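Local coordinates for protein Non-reducing end beta-L-arabinofuranosidase (Bacteroides thetaiotaomicron, PDB 5MQO) that is a family GH127 glycoside hydrolase that probably removes terminal sugars, possibly aceric acid, from the side chains of plant pectin, at residues A[373-378]-A[431-436]; A[581-586]-A[595-600]; A[631-636]-A[644-649]. All coordinates share one frame; numbering follows the deposited sequence.

Interaction 1 of 3, residues A[373-378]-A[431-436]; sequences LPNSTA and NPLRIS
The type I turn from Asn-375 to Ala-378, in the loop ahead of helix 382-399, meets Leu-433 and Arg-434 where the chain enters the short strand 434-435. One backbone bond joins the two: Leu-433 N donates to Asn-375 O (3.2 Å, 147° at the hydrogen). The same oxygen weakly accepts Ala-378 N (3.4 Å), so the carbonyl that closes the turn also fastens it to its neighbour. Beside this bond, the CA-H of Ser-376 points almost straight at Arg-434 O, with CA and O 3.6 Å apart.

Side chains add to the contact. Arg-434 sends CG anti to its backbone N (chi1 -173°), where CG lies 3.7 Å from Ser-376 OG. Farther out, the guanidinium lies over the Asn-375 side chain: Asn-375 CB sits 4.0 Å above the guanidinium plane, over its centre, and the carboxamide plane is only 14° from parallel to it, a stack of two flat polar groups. At the end of the turn, Ala-378 CB touches Leu-433 CD1 at 4.2 Å.

The guanidinium's NE donates to Thr-691 OG1 on strand 690-697; Trp-693 O and Gln-596 OE1 are weaker partners of NH2. Asn-375 thus contributes a flat surface rather than a countercharge, packing against a face of the guanidinium while the polar bonds of Arg-434 go to the neighbouring strands.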
loop_
_atom_site.group_PDB
_atom_site.type_symbol
_atom_site.label_atom_id
_atom_site.label_comp_id
_atom_site.label_asym_id
_atom_site.label_seq_id
_atom_site.Cartn_x
_atom_site.Cartn_y
_atom_site.Cartn_z
ATOM N N LEU A 373 9.246 1.333 -17.918
ATOM C CA LEU A 373 8.065 0.715 -17.294
ATOM C C LEU A 373 7.444 -0.437 -18.075
ATOM O O LEU A 373 6.257 -0.406 -18.360
ATOM C CB LEU A 373 7.026 1.799 -16.980
ATOM C CG LEU A 373 7.571 2.872 -16.016
ATOM C CD1 LEU A 373 6.674 4.109 -16.011
ATOM C CD2 LEU A 373 7.761 2.312 -14.608
ATOM N N PRO A 374 8.232 -1.491 -18.370
ATOM C CA PRO A 374 7.714 -2.649 -19.099
ATOM C C PRO A 374 6.556 -3.345 -18.379
ATOM O O PRO A 374 6.385 -3.199 -17.193
ATOM C CB PRO A 374 8.924 -3.590 -19.122
ATOM C CG PRO A 374 9.657 -3.273 -17.862
ATOM C CD PRO A 374 9.595 -1.772 -17.860
ATOM N N ASN A 375 5.822 -4.148 -19.111
ATOM C CA ASN A 375 4.536 -4.606 -18.691
ATOM C C ASN A 375 4.576 -6.086 -18.354
ATOM O O ASN A 375 4.241 -6.462 -17.226
ATOM C CB ASN A 375 3.536 -4.341 -19.816
ATOM C CG ASN A 375 3.177 -2.869 -19.953
ATOM O OD1 ASN A 375 3.698 -2.146 -20.812
ATOM N ND2 ASN A 375 2.246 -2.426 -19.116
ATOM N N SER A 376 4.948 -6.912 -19.337
ATOM C CA SER A 376 5.085 -8.356 -19.159
ATOM C C SER A 376 6.133 -8.700 -18.116
ATOM O O SER A 376 5.950 -9.665 -17.379
ATOM C CB SER A 376 5.460 -9.081 -20.461
ATOM O OG SER A 376 4.544 -8.852 -21.525
ATOM N N THR A 377 7.217 -7.935 -18.045
ATOM C CA THR A 377 8.268 -8.224 -17.105
ATOM C C THR A 377 8.320 -7.278 -15.908
ATOM O O THR A 377 9.328 -7.258 -15.202
ATOM C CB THR A 377 9.636 -8.264 -17.809
ATOM O OG1 THR A 377 9.872 -7.014 -18.447
ATOM C CG2 THR A 377 9.664 -9.384 -18.866
ATOM N N ALA A 378 7.260 -6.520 -15.643
ATOM C CA ALA A 378 7.180 -5.744 -14.385
ATOM C C ALA A 378 7.235 -6.704 -13.219
ATOM O O ALA A 378 6.492 -7.684 -13.194
ATOM C CB ALA A 378 5.901 -4.944 -14.311
ATOM N N ASN A 431 3.341 -8.800 -9.472
ATOM C CA ASN A 431 2.142 -8.143 -9.960
ATOM C C ASN A 431 2.374 -7.543 -11.359
ATOM O O ASN A 431 2.465 -6.318 -11.510
ATOM C CB ASN A 431 1.729 -7.046 -9.001
ATOM C CG ASN A 431 1.169 -7.597 -7.740
ATOM O OD1 ASN A 431 -0.013 -7.937 -7.665
ATOM N ND2 ASN A 431 2.004 -7.711 -6.747
ATOM N N PRO A 432 2.418 -8.400 -12.390
ATOM C CA PRO A 432 2.647 -7.901 -13.733
ATOM C C PRO A 432 1.486 -7.060 -14.259
ATOM O O PRO A 432 0.375 -7.165 -13.754
ATOM C CB PRO A 432 2.800 -9.197 -14.560
ATOM C CG PRO A 432 1.960 -10.189 -13.865
ATOM C CD PRO A 432 1.942 -9.797 -12.406
ATOM N N LEU A 433 1.761 -6.253 -15.284
ATOM C CA LEU A 433 0.716 -5.519 -15.997
ATOM C C LEU A 433 0.342 -6.116 -17.341
ATOM O O LEU A 433 -0.345 -5.467 -18.119
ATOM C CB LEU A 433 1.164 -4.081 -16.185
ATOM C CG LEU A 433 0.928 -3.170 -14.971
ATOM C CD1 LEU A 433 2.029 -3.359 -13.905
ATOM C CD2 LEU A 433 0.788 -1.714 -15.464
ATOM N N ARG A 434 0.817 -7.326 -17.622
ATOM C CA ARG A 434 0.525 -8.048 -18.861
ATOM C C ARG A 434 0.902 -9.535 -18.742
ATOM O O ARG A 434 2.005 -9.880 -18.263
ATOM C CB ARG A 434 1.269 -7.434 -20.088
ATOM C CG ARG A 434 0.887 -8.033 -21.444
ATOM C CD ARG A 434 1.161 -7.148 -22.653
ATOM N NE ARG A 434 0.733 -5.744 -22.508
ATOM C CZ ARG A 434 1.322 -4.670 -23.084
ATOM N NH1 ARG A 434 2.407 -4.762 -23.882
ATOM N NH2 ARG A 434 0.830 -3.458 -22.851
ATOM N N ILE A 435 -0.013 -10.405 -19.172
ATOM C CA ILE A 435 0.311 -11.800 -19.452
ATOM C C ILE A 435 0.010 -12.038 -20.915
ATOM O O ILE A 435 -1.111 -11.838 -21.348
ATOM C CB ILE A 435 -0.543 -12.794 -18.618
ATOM C CG1 ILE A 435 -0.379 -12.545 -17.110
ATOM C CG2 ILE A 435 -0.197 -14.240 -18.973
ATOM C CD1 ILE A 435 0.953 -12.973 -16.536
ATOM N N SER A 436 1.002 -12.502 -21.653
ATOM C CA SER A 436 0.808 -12.938 -23.025
ATOM C C SER A 436 1.172 -14.399 -23.130
ATOM O O SER A 436 2.268 -14.776 -22.766
ATOM C CB SER A 436 1.714 -12.127 -23.944
ATOM O OG SER A 436 1.870 -12.757 -25.207
#

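Interaction 2 of 3, residues A[581-586]-A[595-600]; sequences VCLLEA and NQVVVK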
loop_
_atom_site.group_PDB
_atom_site.type_symbol
_atom_site.label_atom_id
_atom_site.label_comp_id
_atom_site.label_asym_id
_atom_site.label_seq_id
_atom_site.Cartn_x
_atom_site.Cartn_y
_atom_site.Cartn_z
ATOM N N VAL A 581 -15.571 7.610 -16.439
ATOM C CA VAL A 581 -14.551 6.703 -16.967
ATOM C C VAL A 581 -13.466 7.583 -17.526
ATOM O O VAL A 581 -13.776 8.538 -18.227
ATOM C CB VAL A 581 -15.127 5.798 -18.073
ATOM C CG1 VAL A 581 -14.045 5.198 -18.952
ATOM C CG2 VAL A 581 -15.978 4.694 -17.465
ATOM N N CYS A 582 -12.208 7.279 -17.186
ATOM C CA CYS A 582 -11.041 8.013 -17.704
ATOM C C CYS A 582 -10.136 7.158 -18.534
ATOM O O CYS A 582 -9.917 5.990 -18.210
ATOM C CB CYS A 582 -10.195 8.606 -16.593
ATOM S SG CYS A 582 -10.999 10.062 -16.008
ATOM N N LEU A 583 -9.603 7.783 -19.585
ATOM C CA LEU A 583 -8.588 7.199 -20.432
ATOM C C LEU A 583 -7.331 7.995 -20.164
ATOM O O LEU A 583 -7.360 9.207 -20.275
ATOM C CB LEU A 583 -8.998 7.299 -21.901
ATOM C CG LEU A 583 -9.887 6.152 -22.412
ATOM C CD1 LEU A 583 -11.128 5.939 -21.554
ATOM C CD2 LEU A 583 -10.287 6.412 -23.855
ATOM N N LEU A 584 -6.238 7.324 -19.794
ATOM C CA LEU A 584 -5.020 8.003 -19.429
ATOM C C LEU A 584 -3.944 7.614 -20.414
ATOM O O LEU A 584 -3.905 6.465 -20.839
ATOM C CB LEU A 584 -4.585 7.602 -18.012
ATOM C CG LEU A 584 -5.312 8.205 -16.797
ATOM C CD1 LEU A 584 -6.743 7.727 -16.725
ATOM C CD2 LEU A 584 -4.610 7.820 -15.511
ATOM N N GLU A 585 -3.063 8.564 -20.747
ATOM C CA GLU A 585 -1.833 8.294 -21.506
ATOM C C GLU A 585 -0.626 8.586 -20.603
ATOM O O GLU A 585 -0.766 9.194 -19.533
ATOM C CB GLU A 585 -1.755 9.171 -22.760
ATOM C CG GLU A 585 -1.358 10.617 -22.446
ATOM C CD GLU A 585 -1.544 11.585 -23.591
ATOM O OE1 GLU A 585 -1.220 11.209 -24.728
ATOM O OE2 GLU A 585 -1.995 12.726 -23.339
ATOM N N ALA A 586 0.563 8.204 -21.064
ATOM C CA ALA A 586 1.759 8.346 -20.245
ATOM C C ALA A 586 2.802 9.173 -20.967
ATOM O O ALA A 586 2.785 9.338 -22.206
ATOM C CB ALA A 586 2.329 6.987 -19.858
ATOM N N ASN A 595 1.855 5.555 -26.903
ATOM C CA ASN A 595 0.639 5.429 -27.714
ATOM C C ASN A 595 -0.386 4.338 -27.295
ATOM O O ASN A 595 -1.033 3.673 -28.122
ATOM C CB ASN A 595 1.035 5.264 -29.187
ATOM C CG ASN A 595 -0.024 5.788 -30.119
ATOM O OD1 ASN A 595 -0.645 6.817 -29.846
ATOM N ND2 ASN A 595 -0.260 5.070 -31.197
ATOM N N GLN A 596 -0.535 4.191 -25.994
ATOM C CA GLN A 596 -1.424 3.195 -25.425
ATOM C C GLN A 596 -2.190 3.886 -24.322
ATOM O O GLN A 596 -1.824 4.985 -23.858
ATOM C CB GLN A 596 -0.625 1.973 -24.913
ATOM C CG GLN A 596 0.012 1.137 -26.046
ATOM C CD GLN A 596 1.170 0.229 -25.605
ATOM O OE1 GLN A 596 0.939 -0.870 -25.054
ATOM N NE2 GLN A 596 2.421 0.659 -25.886
ATOM N N VAL A 597 -3.272 3.249 -23.906
ATOM C CA VAL A 597 -4.172 3.871 -22.980
ATOM C C VAL A 597 -4.426 2.861 -21.891
ATOM O O VAL A 597 -4.399 1.652 -22.133
ATOM C CB VAL A 597 -5.454 4.365 -23.718
ATOM C CG1 VAL A 597 -6.128 3.241 -24.479
ATOM C CG2 VAL A 597 -6.474 5.013 -22.793
ATOM N N VAL A 598 -4.616 3.389 -20.689
ATOM C CA VAL A 598 -5.095 2.665 -19.519
ATOM C C VAL A 598 -6.417 3.319 -19.067
ATOM O O VAL A 598 -6.557 4.556 -19.113
ATOM C CB VAL A 598 -4.093 2.708 -18.347
ATOM C CG1 VAL A 598 -3.758 4.143 -17.928
ATOM C CG2 VAL A 598 -4.636 1.943 -17.143
ATOM N N VAL A 599 -7.353 2.482 -18.606
ATOM C CA VAL A 599 -8.678 2.929 -18.211
ATOM C C VAL A 599 -8.805 2.958 -16.698
ATOM O O VAL A 599 -8.725 1.921 -16.056
ATOM C CB VAL A 599 -9.779 1.972 -18.737
ATOM C CG1 VAL A 599 -11.156 2.487 -18.336
ATOM C CG2 VAL A 599 -9.683 1.783 -20.245
ATOM N N LYS A 600 -9.047 4.129 -16.132
ATOM C CA LYS A 600 -9.440 4.253 -14.720
ATOM C C LYS A 600 -10.925 4.616 -14.623
ATOM O O LYS A 600 -11.523 5.122 -15.579
ATOM C CB LYS A 600 -8.609 5.328 -14.008
ATOM C CG LYS A 600 -7.127 4.976 -13.817
ATOM C CD LYS A 600 -6.323 5.923 -12.892
ATOM C CE LYS A 600 -6.623 5.662 -11.426
ATOM N NZ LYS A 600 -5.859 6.507 -10.492
#
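Cys-582 and Lys-600 form one hydrogen-bonded pair of an antiparallel hairpin, Leu-584 and Val-598 the next. In the first, Cys-582 N to Lys-600 O is short and straight (2.8 Å, 170°), whereas the return bond from Lys-600 N to Cys-582 O is more bent (141°). In the second, Leu-584 N reaches Val-598 O at 2.9 Å and Val-598 N reaches Leu-584 O at 3.2 Å. CA-H groups lean on the same carbonyls, Val-599 CA lying 3.3 Å from Cys-582 O.

Apolar contacts form on both faces. Leu-583 and Val-599 share one face, and two neighbours reach them: Val-597 CG2, anti to its backbone N, comes 3.5 Å from Leu-583 CB, and Val-581 CG1 meets Val-599 CG1. On the other, Leu-584 CB touches Val-598 CG1, and Leu-584 CD2 lies 3.7 Å from Lys-600 CD, against the aliphatic part of the lysine. An alanine in place of Leu-584 would probably leave the Lys-600 methylenes without this apolar partner and free to shift.

Strand 596-601 continues the sheet beyond the hairpin, bonding to 604-609 through Val-599 and to 690-697 through Val-597, while Val-581 and Val-599 pack on Leu-645 of strand 640-651.

Interaction 3 of 3, residues A[631-636]-A[644-649]; sequences IPKKTT and ALEGKA
The carbonyl oxygen of Ile-631 is approached by two groups from the opposite strand: Glu-646 N donates a hydrogen bond at 2.8 Å, and the CA-H of Leu-645 adds a weaker contact, Leu-645 CA lying 3.4 Å from Ile-631 O. The nitrogen arrives tilted 32° from the carbonyl plane. Ile-631 N answers with an equally short bond to Glu-646 O, 2.8 Å. Two residues along, Lys-633 and Ala-644 exchange a second pair of backbone bonds, and Ala-644 O, which accepts Lys-633 N, also receives the CA-H of Pro-632 (CA to O 3.3 Å).

This is the antiparallel hairpin of strands 631-637 and 640-651 in the GH127 C-terminal domain. Pro-632 occupies a non-hydrogen-bonded position opposite Leu-645, so the N-H that proline lacks is not needed for pairing across this contact; its ring instead gives CB to Leu-645 CD2 at 4.2 Å. Beyond 640-651 lies strand 670-678, to which Leu-645 bonds through Leu-676.

On the face shared by Ile-631, Lys-633, Ala-644 and Glu-646, the side chains of Lys-633 and Glu-646 cross at about a right angle. The bend in the lysine at chi2 (-126°) carries CD to 3.4 Å from Glu-646 OE1. NZ runs on past it and stops 4.4 Å from Glu-646 OE1, too far for a salt bridge, so the attraction between the charges is probably modest, and methylenes do the touching. Farther along the same strand, Thr-635 OG1 rests against Ala-644 CB, near Arg-675 of strand 670-678.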
loop_
_atom_site.group_PDB
_atom_site.type_symbol
_atom_site.label_atom_id
_atom_site.label_comp_id
_atom_site.label_asym_id
_atom_site.label_seq_id
_atom_site.Cartn_x
_atom_site.Cartn_y
_atom_site.Cartn_z
ATOM N N ILE A 631 -19.408 1.620 -20.388
ATOM C CA ILE A 631 -20.620 1.661 -19.560
ATOM C C ILE A 631 -20.458 0.774 -18.334
ATOM O O ILE A 631 -20.221 -0.421 -18.485
ATOM C CB ILE A 631 -21.842 1.247 -20.421
ATOM C CG1 ILE A 631 -22.306 2.441 -21.265
ATOM C CG2 ILE A 631 -23.004 0.747 -19.589
ATOM C CD1 ILE A 631 -22.907 2.035 -22.593
ATOM N N PRO A 632 -20.606 1.341 -17.126
ATOM C CA PRO A 632 -20.537 0.513 -15.898
ATOM C C PRO A 632 -21.713 -0.451 -15.736
ATOM O O PRO A 632 -22.832 -0.104 -16.069
ATOM C CB PRO A 632 -20.544 1.541 -14.759
ATOM C CG PRO A 632 -21.145 2.770 -15.354
ATOM C CD PRO A 632 -20.831 2.764 -16.826
ATOM N N LYS A 633 -21.439 -1.642 -15.227
ATOM C CA LYS A 633 -22.425 -2.707 -15.029
ATOM C C LYS A 633 -21.941 -3.549 -13.881
ATOM O O LYS A 633 -20.849 -4.090 -13.967
ATOM C CB LYS A 633 -22.513 -3.625 -16.247
ATOM C CG LYS A 633 -23.261 -3.029 -17.415
ATOM C CD LYS A 633 -24.375 -3.963 -17.845
ATOM C CE LYS A 633 -25.225 -3.369 -18.960
ATOM N NZ LYS A 633 -26.582 -4.000 -18.970
ATOM N N LYS A 634 -22.722 -3.668 -12.813
ATOM C CA LYS A 634 -22.346 -4.560 -11.713
ATOM C C LYS A 634 -22.289 -5.993 -12.263
ATOM O O LYS A 634 -23.122 -6.334 -13.084
ATOM C CB LYS A 634 -23.326 -4.432 -10.537
ATOM C CG LYS A 634 -23.204 -3.125 -9.741
ATOM C CD LYS A 634 -24.282 -2.998 -8.647
ATOM C CE LYS A 634 -24.235 -1.702 -7.823
ATOM N NZ LYS A 634 -23.029 -1.546 -6.948
ATOM N N THR A 635 -21.261 -6.774 -11.905
ATOM C CA THR A 635 -21.235 -8.247 -12.152
ATOM C C THR A 635 -20.491 -8.951 -11.008
ATOM O O THR A 635 -19.933 -8.283 -10.138
ATOM C CB THR A 635 -20.626 -8.691 -13.528
ATOM O OG1 THR A 635 -19.232 -8.387 -13.555
ATOM C CG2 THR A 635 -21.395 -8.082 -14.795
ATOM N N THR A 636 -20.503 -10.287 -10.995
ATOM C CA THR A 636 -20.063 -11.069 -9.820
ATOM C C THR A 636 -18.868 -11.977 -10.141
ATOM O O THR A 636 -18.891 -12.664 -11.172
ATOM C CB THR A 636 -21.216 -11.946 -9.291
ATOM O OG1 THR A 636 -22.319 -11.112 -8.946
ATOM C CG2 THR A 636 -20.799 -12.701 -8.061
ATOM N N ALA A 644 -17.845 -3.796 -13.679
ATOM C CA ALA A 644 -17.162 -3.932 -14.972
ATOM C C ALA A 644 -17.541 -2.751 -15.884
ATOM O O ALA A 644 -18.438 -1.990 -15.574
ATOM C CB ALA A 644 -17.482 -5.275 -15.633
ATOM N N LEU A 645 -16.811 -2.577 -16.975
ATOM C CA LEU A 645 -17.098 -1.522 -17.930
ATOM C C LEU A 645 -17.253 -2.230 -19.264
ATOM O O LEU A 645 -16.394 -3.026 -19.638
ATOM C CB LEU A 645 -15.968 -0.479 -17.958
ATOM C CG LEU A 645 -15.598 0.174 -16.607
ATOM C CD1 LEU A 645 -14.192 0.804 -16.618
ATOM C CD2 LEU A 645 -16.654 1.183 -16.191
ATOM N N GLU A 646 -18.379 -2.002 -19.937
ATOM C CA GLU A 646 -18.711 -2.692 -21.185
ATOM C C GLU A 646 -18.726 -1.683 -22.303
ATOM O O GLU A 646 -19.201 -0.549 -22.119
ATOM C CB GLU A 646 -20.076 -3.345 -21.093
ATOM C CG GLU A 646 -20.120 -4.580 -20.206
ATOM C CD GLU A 646 -21.520 -5.152 -20.009
ATOM O OE1 GLU A 646 -22.511 -4.659 -20.632
ATOM O OE2 GLU A 646 -21.606 -6.111 -19.212
ATOM N N GLY A 647 -18.205 -2.092 -23.456
ATOM C CA GLY A 647 -18.159 -1.226 -24.619
ATOM C C GLY A 647 -17.670 -1.927 -25.871
ATOM O O GLY A 647 -17.358 -3.143 -25.857
ATOM N N LYS A 648 -17.600 -1.142 -26.945
ATOM C CA LYS A 648 -17.253 -1.638 -28.261
ATOM C C LYS A 648 -15.870 -1.121 -28.648
ATOM O O LYS A 648 -15.675 0.083 -28.944
ATOM C CB LYS A 648 -18.304 -1.211 -29.281
ATOM C CG LYS A 648 -18.075 -1.816 -30.670
ATOM C CD LYS A 648 -19.386 -2.213 -31.361
ATOM C CE LYS A 648 -19.900 -3.524 -30.778
ATOM N NZ LYS A 648 -21.337 -3.779 -30.986
ATOM N N ALA A 649 -14.913 -2.049 -28.614
ATOM C CA ALA A 649 -13.523 -1.788 -28.968
ATOM C C ALA A 649 -13.362 -1.963 -30.472
ATOM O O ALA A 649 -14.225 -2.540 -31.107
ATOM C CB ALA A 649 -12.635 -2.766 -28.228
#

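Followed from the N terminus, the three contacts come in series, none enclosing or crossing another. Interaction 1 closes the longest loop, 52 intervening residues that are mostly helical and include helices 382-399 and 402-416. Interactions 2 and 3 close two short hairpins of the C-terminal domain, with eight and seven residues between their segments. All three reach one mixed sheet. Interaction 2 stands between the others and touches both, with strand 596-601 taking part on each side. Interactions 1 and 3 themselves stay about 15 Å apart at their nearest atoms. The catalytic-domain loops are thereby joined to the sheet, and through it to the outlying hairpin.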